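Local structure of alcohol oxidase (Myceliophthora thermophila, 6F74) at residues 160-164 with 541-545; 239-243 with 287-292; 433-437 with 518-522. The protein binds FAD and probably works as an oxygen-dependent, VAO-type flavoprotein oxidase, probably an alcohol oxidase as its name suggests. All coordinates share one frame; numbering follows the deposited sequence.

Contact 1. Residues 160-164 with 541-545; sequences DLLGR and MNEGD. With FAD (flavin-adenine dinucleotide), chain I.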
loop_
_atom_site.group_PDB
_atom_site.type_symbol
_atom_site.label_atom_id
_atom_site.label_comp_id
_atom_site.label_asym_id
_atom_site.label_seq_id
_atom_site.Cartn_x
_atom_site.Cartn_y
_atom_site.Cartn_z
ATOM N N ASP A 160 -2.002 1.142 6.258
ATOM C CA ASP A 160 -1.185 -0.033 6.057
ATOM C C ASP A 160 -1.963 -1.352 6.142
ATOM O O ASP A 160 -2.905 -1.480 6.946
ATOM C CB ASP A 160 -0.042 -0.122 7.062
ATOM C CG ASP A 160 1.147 -0.847 6.515
ATOM O OD1 ASP A 160 1.765 -0.291 5.597
ATOM O OD2 ASP A 160 1.451 -1.962 6.982
ATOM N N LEU A 161 -1.535 -2.296 5.311
ATOM C CA LEU A 161 -2.120 -3.637 5.229
ATOM C C LEU A 161 -1.393 -4.672 6.091
ATOM O O LEU A 161 -1.950 -5.734 6.357
ATOM C CB LEU A 161 -2.089 -4.146 3.774
ATOM C CG LEU A 161 -3.001 -3.532 2.700
ATOM C CD1 LEU A 161 -2.578 -2.141 2.244
ATOM C CD2 LEU A 161 -2.997 -4.460 1.482
ATOM N N LEU A 162 -0.170 -4.340 6.525
ATOM C CA LEU A 162 0.745 -5.256 7.200
ATOM C C LEU A 162 1.028 -4.969 8.696
ATOM O O LEU A 162 1.942 -5.564 9.295
ATOM C CB LEU A 162 2.061 -5.293 6.421
ATOM C CG LEU A 162 2.204 -6.215 5.207
ATOM C CD1 LEU A 162 1.215 -5.865 4.118
ATOM C CD2 LEU A 162 3.627 -6.066 4.681
ATOM N N GLY A 163 0.264 -4.071 9.312
ATOM C CA GLY A 163 0.538 -3.709 10.731
ATOM C C GLY A 163 1.799 -2.875 10.962
ATOM O O GLY A 163 2.272 -2.817 12.090
ATOM N N ARG A 164 2.336 -2.226 9.924
ATOM C CA ARG A 164 3.595 -1.447 10.036
ATOM C C ARG A 164 3.410 -0.069 10.666
ATOM O O ARG A 164 4.383 0.578 11.037
ATOM C CB ARG A 164 4.297 -1.315 8.682
ATOM C CG ARG A 164 4.675 -2.659 8.065
ATOM C CD ARG A 164 5.350 -2.558 6.707
ATOM N NE ARG A 164 4.505 -1.781 5.819
ATOM C CZ ARG A 164 4.873 -1.248 4.660
ATOM N NH1 ARG A 164 6.083 -1.438 4.150
ATOM N NH2 ARG A 164 3.986 -0.523 3.996
ATOM N N MET A 541 6.057 -4.993 -1.208
ATOM C CA MET A 541 5.920 -4.897 0.246
ATOM C C MET A 541 4.601 -4.271 0.697
ATOM O O MET A 541 3.960 -4.761 1.623
ATOM C CB MET A 541 7.131 -4.194 0.864
ATOM C CG MET A 541 7.266 -2.722 0.561
ATOM S SD MET A 541 8.788 -2.065 1.298
ATOM C CE MET A 541 9.898 -2.485 -0.061
ATOM N N ASN A 542 4.175 -3.214 0.010
ATOM C CA ASN A 542 2.993 -2.438 0.418
ATOM C C ASN A 542 1.695 -3.212 0.290
ATOM O O ASN A 542 0.733 -2.950 1.041
ATOM C CB ASN A 542 2.865 -1.134 -0.398
ATOM C CG ASN A 542 3.879 -0.089 -0.019
ATOM O OD1 ASN A 542 4.529 -0.181 1.027
ATOM N ND2 ASN A 542 4.009 0.949 -0.863
ATOM N N GLU A 543 1.666 -4.128 -0.675
ATOM C CA GLU A 543 0.517 -4.999 -0.909
ATOM C C GLU A 543 1.117 -6.372 -1.156
ATOM O O GLU A 543 1.297 -6.814 -2.300
ATOM C CB GLU A 543 -0.352 -4.516 -2.078
ATOM C CG GLU A 543 -1.132 -3.224 -1.783
ATOM C CD GLU A 543 -1.781 -2.583 -3.020
ATOM O OE1 GLU A 543 -1.203 -2.728 -4.116
ATOM O OE2 GLU A 543 -2.861 -1.894 -2.939
ATOM N N GLY A 544 1.433 -7.031 -0.054
ATOM C CA GLY A 544 2.218 -8.239 -0.097
ATOM C C GLY A 544 2.103 -9.080 1.153
ATOM O O GLY A 544 1.328 -8.782 2.056
ATOM N N ASP A 545 2.875 -10.160 1.163
ATOM C CA ASP A 545 2.710 -11.238 2.149
ATOM C C ASP A 545 3.659 -11.031 3.298
ATOM O O ASP A 545 4.812 -11.413 3.222
ATOM C CB ASP A 545 3.009 -12.580 1.482
ATOM C CG ASP A 545 2.717 -13.779 2.385
ATOM O OD1 ASP A 545 2.290 -13.607 3.529
ATOM O OD2 ASP A 545 2.891 -14.930 1.921
HETATM P PA FAD I . 0.386 4.376 7.239
HETATM O O1A FAD I . -0.345 3.168 7.818
HETATM O O2A FAD I . 0.105 5.697 7.884
HETATM O O5B FAD I . 1.931 4.054 7.293
HETATM C C5B FAD I . 2.440 2.995 6.531
HETATM C C4B FAD I . 3.862 2.707 6.978
HETATM O O4B FAD I . 4.630 3.859 6.673
HETATM C C3B FAD I . 4.063 2.468 8.453
HETATM O O3B FAD I . 5.212 1.624 8.595
HETATM C C2B FAD I . 4.434 3.821 9.007
HETATM O O2B FAD I . 5.324 3.799 10.129
HETATM C C1B FAD I . 5.173 4.437 7.851
HETATM N N9A FAD I . 5.074 5.894 7.719
HETATM C C8A FAD I . 3.984 6.596 7.377
HETATM N N7A FAD I . 4.261 7.912 7.312
HETATM C C5A FAD I . 5.551 8.046 7.608
HETATM C C6A FAD I . 6.459 9.189 7.699
HETATM N N6A FAD I . 5.945 10.413 7.440
HETATM N N1A FAD I . 7.748 8.941 8.049
HETATM C C2A FAD I . 8.186 7.679 8.295
HETATM N N3A FAD I . 7.401 6.574 8.206
HETATM C C4A FAD I . 6.094 6.716 7.866
HETATM N N1 FAD I . -0.852 1.432 -2.783
HETATM C C2 FAD I . -0.553 1.565 -4.095
HETATM O O2 FAD I . 0.632 1.373 -4.468
HETATM N N3 FAD I . -1.479 1.923 -5.008
HETATM C C4 FAD I . -2.766 2.137 -4.685
HETATM O O4 FAD I . -3.626 2.449 -5.535
HETATM C C4X FAD I . -3.181 1.993 -3.273
HETATM N N5 FAD I . -4.459 2.186 -2.890
HETATM C C5X FAD I . -4.807 2.057 -1.586
HETATM C C6 FAD I . -6.130 2.279 -1.205
HETATM C C7 FAD I . -6.532 2.178 0.115
HETATM C C7M FAD I . -8.002 2.427 0.348
HETATM C C8 FAD I . -5.528 1.839 1.164
HETATM C C8M FAD I . -5.875 1.755 2.644
HETATM C C9 FAD I . -4.213 1.592 0.785
HETATM C C9A FAD I . -3.791 1.693 -0.552
HETATM N N10 FAD I . -2.449 1.481 -0.970
HETATM C C10 FAD I . -2.121 1.618 -2.326
HETATM C "C1'" FAD I . -1.382 1.031 -0.046
HETATM C "C2'" FAD I . -0.430 2.025 0.532
HETATM O "O2'" FAD I . 0.583 2.257 -0.445
HETATM C "C3'" FAD I . 0.233 1.426 1.778
HETATM O "O3'" FAD I . -0.744 0.909 2.700
HETATM C "C4'" FAD I . 1.128 2.435 2.483
HETATM O "O4'" FAD I . 1.729 1.823 3.628
HETATM C "C5'" FAD I . 0.350 3.677 2.889
HETATM O "O5'" FAD I . 1.203 4.608 3.533
HETATM P P FAD I . 0.464 5.536 4.581
HETATM O O1P FAD I . -0.776 6.119 3.961
HETATM O O2P FAD I . 1.509 6.437 5.149
HETATM O O3P FAD I . 0.009 4.420 5.661
HETATM O O HOH W 1 0.570 -1.398 3.254
HETATM O O HOH W 2 6.845 0.599 2.495
#

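Contact 2. Residues 239-243 with 287-292; sequences GWPSG and IRGGGP. With FAD (flavin-adenine dinucleotide), chain I.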
loop_
_atom_site.group_PDB
_atom_site.type_symbol
_atom_site.label_atom_id
_atom_site.label_comp_id
_atom_site.label_asym_id
_atom_site.label_seq_id
_atom_site.Cartn_x
_atom_site.Cartn_y
_atom_site.Cartn_z
ATOM N N GLY A 239 4.461 5.251 3.683
ATOM C CA GLY A 239 4.609 3.912 3.138
ATOM C C GLY A 239 4.433 3.820 1.629
ATOM O O GLY A 239 5.029 2.955 0.995
ATOM N N TRP A 240 3.606 4.689 1.055
ATOM C CA TRP A 240 3.284 4.572 -0.364
ATOM C C TRP A 240 4.551 4.669 -1.244
ATOM O O TRP A 240 4.882 3.681 -1.908
ATOM C CB TRP A 240 2.154 5.539 -0.788
ATOM C CG TRP A 240 1.626 5.320 -2.161
ATOM C CD1 TRP A 240 0.540 4.594 -2.525
ATOM C CD2 TRP A 240 2.158 5.871 -3.368
ATOM N NE1 TRP A 240 0.382 4.626 -3.886
ATOM C CE2 TRP A 240 1.357 5.419 -4.423
ATOM C CE3 TRP A 240 3.256 6.683 -3.654
ATOM C CZ2 TRP A 240 1.613 5.746 -5.745
ATOM C CZ3 TRP A 240 3.501 7.018 -4.973
ATOM C CH2 TRP A 240 2.677 6.568 -6.007
ATOM N N PRO A 241 5.305 5.814 -1.191
ATOM C CA PRO A 241 6.500 5.920 -2.012
ATOM C C PRO A 241 7.658 5.031 -1.527
ATOM O O PRO A 241 8.395 4.485 -2.326
ATOM C CB PRO A 241 6.872 7.419 -1.904
ATOM C CG PRO A 241 6.432 7.795 -0.538
ATOM C CD PRO A 241 5.147 7.008 -0.333
ATOM N N SER A 242 7.780 4.851 -0.230
ATOM C CA SER A 242 8.933 4.118 0.344
ATOM C C SER A 242 8.947 2.631 -0.029
ATOM O O SER A 242 10.013 1.997 -0.102
ATOM C CB SER A 242 8.980 4.291 1.875
ATOM O OG SER A 242 7.996 3.505 2.536
ATOM N N GLY A 243 7.752 2.091 -0.265
ATOM C CA GLY A 243 7.602 0.727 -0.709
ATOM C C GLY A 243 7.567 0.507 -2.202
ATOM O O GLY A 243 7.616 -0.653 -2.662
ATOM N N ILE A 287 15.018 5.194 1.549
ATOM C CA ILE A 287 13.586 5.582 1.571
ATOM C C ILE A 287 12.885 5.463 0.224
ATOM O O ILE A 287 11.658 5.505 0.174
ATOM C CB ILE A 287 13.335 6.985 2.157
ATOM C CG1 ILE A 287 13.986 8.097 1.322
ATOM C CG2 ILE A 287 13.849 7.045 3.582
ATOM C CD1 ILE A 287 13.300 9.452 1.516
ATOM N N ARG A 288 13.659 5.348 -0.859
ATOM C CA ARG A 288 13.119 5.170 -2.205
ATOM C C ARG A 288 13.143 3.701 -2.617
ATOM O O ARG A 288 13.811 3.322 -3.578
ATOM C CB ARG A 288 13.925 6.030 -3.186
ATOM C CG ARG A 288 13.676 7.525 -3.040
ATOM C CD ARG A 288 14.506 8.341 -4.011
ATOM N NE ARG A 288 14.356 7.868 -5.402
ATOM C CZ ARG A 288 15.243 8.044 -6.382
ATOM N NH1 ARG A 288 16.378 8.701 -6.180
ATOM N NH2 ARG A 288 15.010 7.549 -7.594
ATOM N N GLY A 289 12.395 2.872 -1.898
ATOM C CA GLY A 289 12.279 1.431 -2.191
ATOM C C GLY A 289 12.606 0.475 -1.049
ATOM O O GLY A 289 12.289 -0.719 -1.132
ATOM N N GLY A 290 13.222 0.972 0.018
ATOM C CA GLY A 290 13.606 0.142 1.155
ATOM C C GLY A 290 12.649 0.138 2.311
ATOM O O GLY A 290 13.011 -0.295 3.390
ATOM N N GLY A 291 11.432 0.631 2.092
ATOM C CA GLY A 291 10.413 0.619 3.099
ATOM C C GLY A 291 10.497 1.733 4.105
ATOM O O GLY A 291 11.227 2.686 3.910
ATOM N N PRO A 292 9.696 1.638 5.180
ATOM C CA PRO A 292 9.729 2.597 6.275
ATOM C C PRO A 292 10.774 2.271 7.306
ATOM O O PRO A 292 11.329 1.171 7.310
ATOM C CB PRO A 292 8.328 2.493 6.883
ATOM C CG PRO A 292 7.663 1.301 6.224
ATOM C CD PRO A 292 8.688 0.599 5.423
HETATM P PA FAD I . 0.386 4.376 7.239
HETATM O O1A FAD I . -0.345 3.168 7.818
HETATM O O2A FAD I . 0.105 5.697 7.884
HETATM O O5B FAD I . 1.931 4.054 7.293
HETATM C C5B FAD I . 2.440 2.995 6.531
HETATM C C4B FAD I . 3.862 2.707 6.978
HETATM O O4B FAD I . 4.630 3.859 6.673
HETATM C C3B FAD I . 4.063 2.468 8.453
HETATM O O3B FAD I . 5.212 1.624 8.595
HETATM C C2B FAD I . 4.434 3.821 9.007
HETATM O O2B FAD I . 5.324 3.799 10.129
HETATM C C1B FAD I . 5.173 4.437 7.851
HETATM N N9A FAD I . 5.074 5.894 7.719
HETATM C C8A FAD I . 3.984 6.596 7.377
HETATM N N7A FAD I . 4.261 7.912 7.312
HETATM C C5A FAD I . 5.551 8.046 7.608
HETATM C C6A FAD I . 6.459 9.189 7.699
HETATM N N6A FAD I . 5.945 10.413 7.440
HETATM N N1A FAD I . 7.748 8.941 8.049
HETATM C C2A FAD I . 8.186 7.679 8.295
HETATM N N3A FAD I . 7.401 6.574 8.206
HETATM C C4A FAD I . 6.094 6.716 7.866
HETATM N N1 FAD I . -0.852 1.432 -2.783
HETATM C C2 FAD I . -0.553 1.565 -4.095
HETATM O O2 FAD I . 0.632 1.373 -4.468
HETATM N N3 FAD I . -1.479 1.923 -5.008
HETATM C C4 FAD I . -2.766 2.137 -4.685
HETATM O O4 FAD I . -3.626 2.449 -5.535
HETATM C C4X FAD I . -3.181 1.993 -3.273
HETATM N N5 FAD I . -4.459 2.186 -2.890
HETATM C C5X FAD I . -4.807 2.057 -1.586
HETATM C C6 FAD I . -6.130 2.279 -1.205
HETATM C C7 FAD I . -6.532 2.178 0.115
HETATM C C7M FAD I . -8.002 2.427 0.348
HETATM C C8 FAD I . -5.528 1.839 1.164
HETATM C C8M FAD I . -5.875 1.755 2.644
HETATM C C9 FAD I . -4.213 1.592 0.785
HETATM C C9A FAD I . -3.791 1.693 -0.552
HETATM N N10 FAD I . -2.449 1.481 -0.970
HETATM C C10 FAD I . -2.121 1.618 -2.326
HETATM C "C1'" FAD I . -1.382 1.031 -0.046
HETATM C "C2'" FAD I . -0.430 2.025 0.532
HETATM O "O2'" FAD I . 0.583 2.257 -0.445
HETATM C "C3'" FAD I . 0.233 1.426 1.778
HETATM O "O3'" FAD I . -0.744 0.909 2.700
HETATM C "C4'" FAD I . 1.128 2.435 2.483
HETATM O "O4'" FAD I . 1.729 1.823 3.628
HETATM C "C5'" FAD I . 0.350 3.677 2.889
HETATM O "O5'" FAD I . 1.203 4.608 3.533
HETATM P P FAD I . 0.464 5.536 4.581
HETATM O O1P FAD I . -0.776 6.119 3.961
HETATM O O2P FAD I . 1.509 6.437 5.149
HETATM O O3P FAD I . 0.009 4.420 5.661
#

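Contact 3. Residues 433-437 with 518-522; sequences SIITS and VQHQV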
loop_
_atom_site.group_PDB
_atom_site.type_symbol
_atom_site.label_atom_id
_atom_site.label_comp_id
_atom_site.label_asym_id
_atom_site.label_seq_id
_atom_site.Cartn_x
_atom_site.Cartn_y
_atom_site.Cartn_z
ATOM N N SER A 433 -6.323 -7.739 5.505
ATOM C CA SER A 433 -5.715 -8.102 4.224
ATOM C C SER A 433 -4.835 -9.319 4.425
ATOM O O SER A 433 -3.987 -9.324 5.328
ATOM C CB SER A 433 -4.872 -6.949 3.686
ATOM O OG SER A 433 -4.522 -7.255 2.358
ATOM N N ILE A 434 -5.096 -10.349 3.633
ATOM C CA ILE A 434 -4.251 -11.554 3.569
ATOM C C ILE A 434 -4.040 -11.839 2.092
ATOM O O ILE A 434 -4.834 -12.512 1.443
ATOM C CB ILE A 434 -4.863 -12.786 4.285
ATOM C CG1 ILE A 434 -5.401 -12.367 5.664
ATOM C CG2 ILE A 434 -3.801 -13.890 4.383
ATOM C CD1 ILE A 434 -5.928 -13.506 6.503
ATOM N N ILE A 435 -2.970 -11.246 1.563
ATOM C CA ILE A 435 -2.634 -11.336 0.158
ATOM C C ILE A 435 -1.177 -11.717 -0.020
ATOM O O ILE A 435 -0.358 -11.637 0.927
ATOM C CB ILE A 435 -2.934 -10.007 -0.591
ATOM C CG1 ILE A 435 -2.096 -8.851 -0.022
ATOM C CG2 ILE A 435 -4.427 -9.684 -0.512
ATOM C CD1 ILE A 435 -2.163 -7.532 -0.791
ATOM N N THR A 436 -0.867 -12.125 -1.245
ATOM C CA THR A 436 0.528 -12.334 -1.682
ATOM C C THR A 436 0.709 -11.617 -3.013
ATOM O O THR A 436 -0.243 -11.481 -3.793
ATOM C CB THR A 436 0.859 -13.835 -1.813
ATOM O OG1 THR A 436 2.201 -14.010 -2.244
ATOM C CG2 THR A 436 -0.142 -14.555 -2.791
ATOM N N SER A 437 1.902 -11.092 -3.269
ATOM C CA SER A 437 2.148 -10.409 -4.543
ATOM C C SER A 437 3.431 -10.942 -5.158
ATOM O O SER A 437 4.370 -11.378 -4.449
ATOM C CB SER A 437 2.181 -8.884 -4.401
ATOM O OG SER A 437 3.062 -8.409 -3.391
ATOM N N VAL A 518 -6.235 -19.801 6.520
ATOM C CA VAL A 518 -6.257 -18.861 5.394
ATOM C C VAL A 518 -4.857 -18.347 5.070
ATOM O O VAL A 518 -4.496 -18.267 3.902
ATOM C CB VAL A 518 -7.231 -17.698 5.632
ATOM C CG1 VAL A 518 -7.136 -16.666 4.507
ATOM C CG2 VAL A 518 -8.655 -18.223 5.713
ATOM N N GLN A 519 -4.082 -17.992 6.087
ATOM C CA GLN A 519 -2.718 -17.493 5.868
ATOM C C GLN A 519 -1.850 -18.526 5.151
ATOM O O GLN A 519 -1.061 -18.172 4.267
ATOM C CB GLN A 519 -2.034 -17.099 7.193
ATOM C CG GLN A 519 -0.686 -16.424 7.000
ATOM C CD GLN A 519 -0.828 -15.124 6.223
ATOM O OE1 GLN A 519 -1.330 -14.148 6.765
ATOM N NE2 GLN A 519 -0.425 -15.116 4.946
ATOM N N HIS A 520 -2.012 -19.793 5.531
ATOM C CA HIS A 520 -1.338 -20.905 4.873
ATOM C C HIS A 520 -1.724 -21.081 3.410
ATOM O O HIS A 520 -0.864 -21.373 2.589
ATOM C CB HIS A 520 -1.632 -22.222 5.600
ATOM C CG HIS A 520 -0.943 -23.412 4.993
ATOM N ND1 HIS A 520 0.345 -23.775 5.329
ATOM C CD2 HIS A 520 -1.338 -24.272 4.025
ATOM C CE1 HIS A 520 0.696 -24.833 4.622
ATOM N NE2 HIS A 520 -0.299 -25.143 3.814
ATOM N N GLN A 521 -3.008 -20.951 3.087
ATOM C CA GLN A 521 -3.425 -20.980 1.690
ATOM C C GLN A 521 -2.781 -19.837 0.907
ATOM O O GLN A 521 -2.266 -20.062 -0.172
ATOM C CB GLN A 521 -4.948 -20.906 1.554
ATOM C CG GLN A 521 -5.716 -22.144 2.080
ATOM C CD GLN A 521 -5.306 -23.439 1.428
ATOM O OE1 GLN A 521 -5.413 -23.582 0.224
ATOM N NE2 GLN A 521 -4.809 -24.385 2.220
ATOM N N VAL A 522 -2.797 -18.619 1.456
ATOM C CA VAL A 522 -2.240 -17.467 0.775
ATOM C C VAL A 522 -0.734 -17.587 0.598
ATOM O O VAL A 522 -0.229 -17.394 -0.518
ATOM C CB VAL A 522 -2.603 -16.159 1.478
ATOM C CG1 VAL A 522 -1.933 -14.951 0.812
ATOM C CG2 VAL A 522 -4.128 -15.961 1.419
HETATM O O HOH W 3 -0.072 -12.649 3.759
#

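Contact 1. Residues 160-164 with 541-545
Leu161 and Glu543 are the nearest backbone pair, their CA atoms 6.8 Å apart, where two irregular loops pass beside FAD. One direct hydrogen bond joins the loops: Arg164 NH2 donates to Asn542 OD1 at 3.0 Å. The guanidinium and amide planes are 65° apart. Water 2 makes a second link, accepting from Arg164 NH1 and donating to Asn542 OD1. The amide is fixed from its other end too, since Asn542 ND2 donates to Gly239 O and is hydrogen-bonded to Tyr540 OH. Arg164 bends at chi3 (-54°), and its NE and NH2 grip Asp160 side-on; NH2 lies 2.7 Å from Asp160 OD1, on the syn lone pair. Asp160 OD2 accepts from the backbone N of Leu162, forming an Asx turn, and from Arg164 N on the opposite face of the carboxylate. Beside this polar part, Leu162 CD2 packs 3.3 Å from Met541 O, and Leu161 CD2 touches Glu543 CG. Water 1 connects Leu161 N and Asn542 O to FAD O3'. Asp160 N also donates to FAD O1A at 3.0 Å. The buried positive charge of Arg164 is probably balanced by Asp160, and the salt bridge positions the guanidinium that bonds to Asn542.

Contact 2. Residues 239-243 with 287-292
Ser242 and Gly291 meet through the flat carbonyl group of Ser242. Gly291 N reaches Ser242 O at 2.9 Å from above the carbonyl plane, 53° out of it. Gly289 N adds a weak bond to the same oxygen. The indole of Trp240 is the flat group on the cofactor side. Pro241 CD lies at its edge, in plane, while FAD O2' stands oblique to the ring, 3.1 Å from Trp240 CD1. Trp212 meets this indole edge-to-face.

The Ser242 residue is the centre of the packing. Its CA makes a CA-H...O contact with Ile287 O at 3.1 Å, and its CB rests against Ile287 O and Gly291 O. With chi1 at 75°, Ser242 OG sits between its own backbone N and carbonyl carbon. There it lies 3.4 Å from Gly291 C and is hydrogen-bonded to Gly238 O. Pro292 continues the loop toward FAD, its CG 3.4 Å from FAD O3B.

Gly289 and Gly291 both have positive phi, which suits residues without a side chain and lets this loop wrap one carbonyl. The Ser242 carbonyl oxygen is therefore satisfied by the glycine-rich loop, which joins two segments that both touch the cofactor.

Contact 3. Residues 433-437 with 518-522
Ile434 and Val522 bury the most surface here, and Thr436 follows. Ile434 is in segment 433-437, and Val522 is on helix 512-533. The Ile434 side chain spreads over one helical turn. Its CD1 touches Val518 CG1 at 3.9 Å, the two side chains crossing at about a right angle. Its other branch, CG2, is anti to the backbone N, and this brings it against Val522 CG2 at 3.6 Å. The same methyl lies over the face of the Gln519 amide, 3.4 Å from Gln519 OE1.

Val522 faces the strand with both methyls. Its CG2 also packs on Ile434 O. Its CG1 presses on the backbone, 3.4 Å from Ile435 C, just before Thr436 N. The Thr436 and Val522 side chains run antiparallel, side by side. Thr436 CG2 comes 3.6 Å from Val522 O, so this end of the contact is a methyl on a carbonyl.

Ile435 points the other way, onto Ile501 of strand 498-503 and Leu161. A single water adds a polar link: it donates to Ile435 O at 3.0 Å and accepts from Gln519 NE2, which is also hydrogen-bonded to Thr523 OG1. Thr436 further touches Lys526 and Leu530 of the same helix.

The side chains of Ile434 and Thr436 thus point to the helix, while that of Ile435 between them points away. Strand 435-440 is an outermost strand of a seven-stranded antiparallel sheet. A helix packed on such a sheet is consistent with the substrate domain of VAO-type flavoproteins.

Overall arrangement
Contact 1 lies between the other two and touches both. Its centre is about 12 Å from that of contact 2 and about 11 Å from that of contact 3, while the centres of contacts 2 and 3 are about 22 Å apart, and the two do not touch. Towards contact 2, Met541 CE packs 3.2 Å from Gly289 O and Arg164 NH1 packs on Pro292 CD. Towards contact 3, Glu543 O accepts a probable hydrogen bond from Ser437 OG at 2.6 Å. Contacts 1 and 2 both line the FAD pocket. Contact 3 stands further back, the Ile435 side chain about 9 Å from FAD. Residues 541-545 therefore connect the cofactor site with strand 435-440 and its helix.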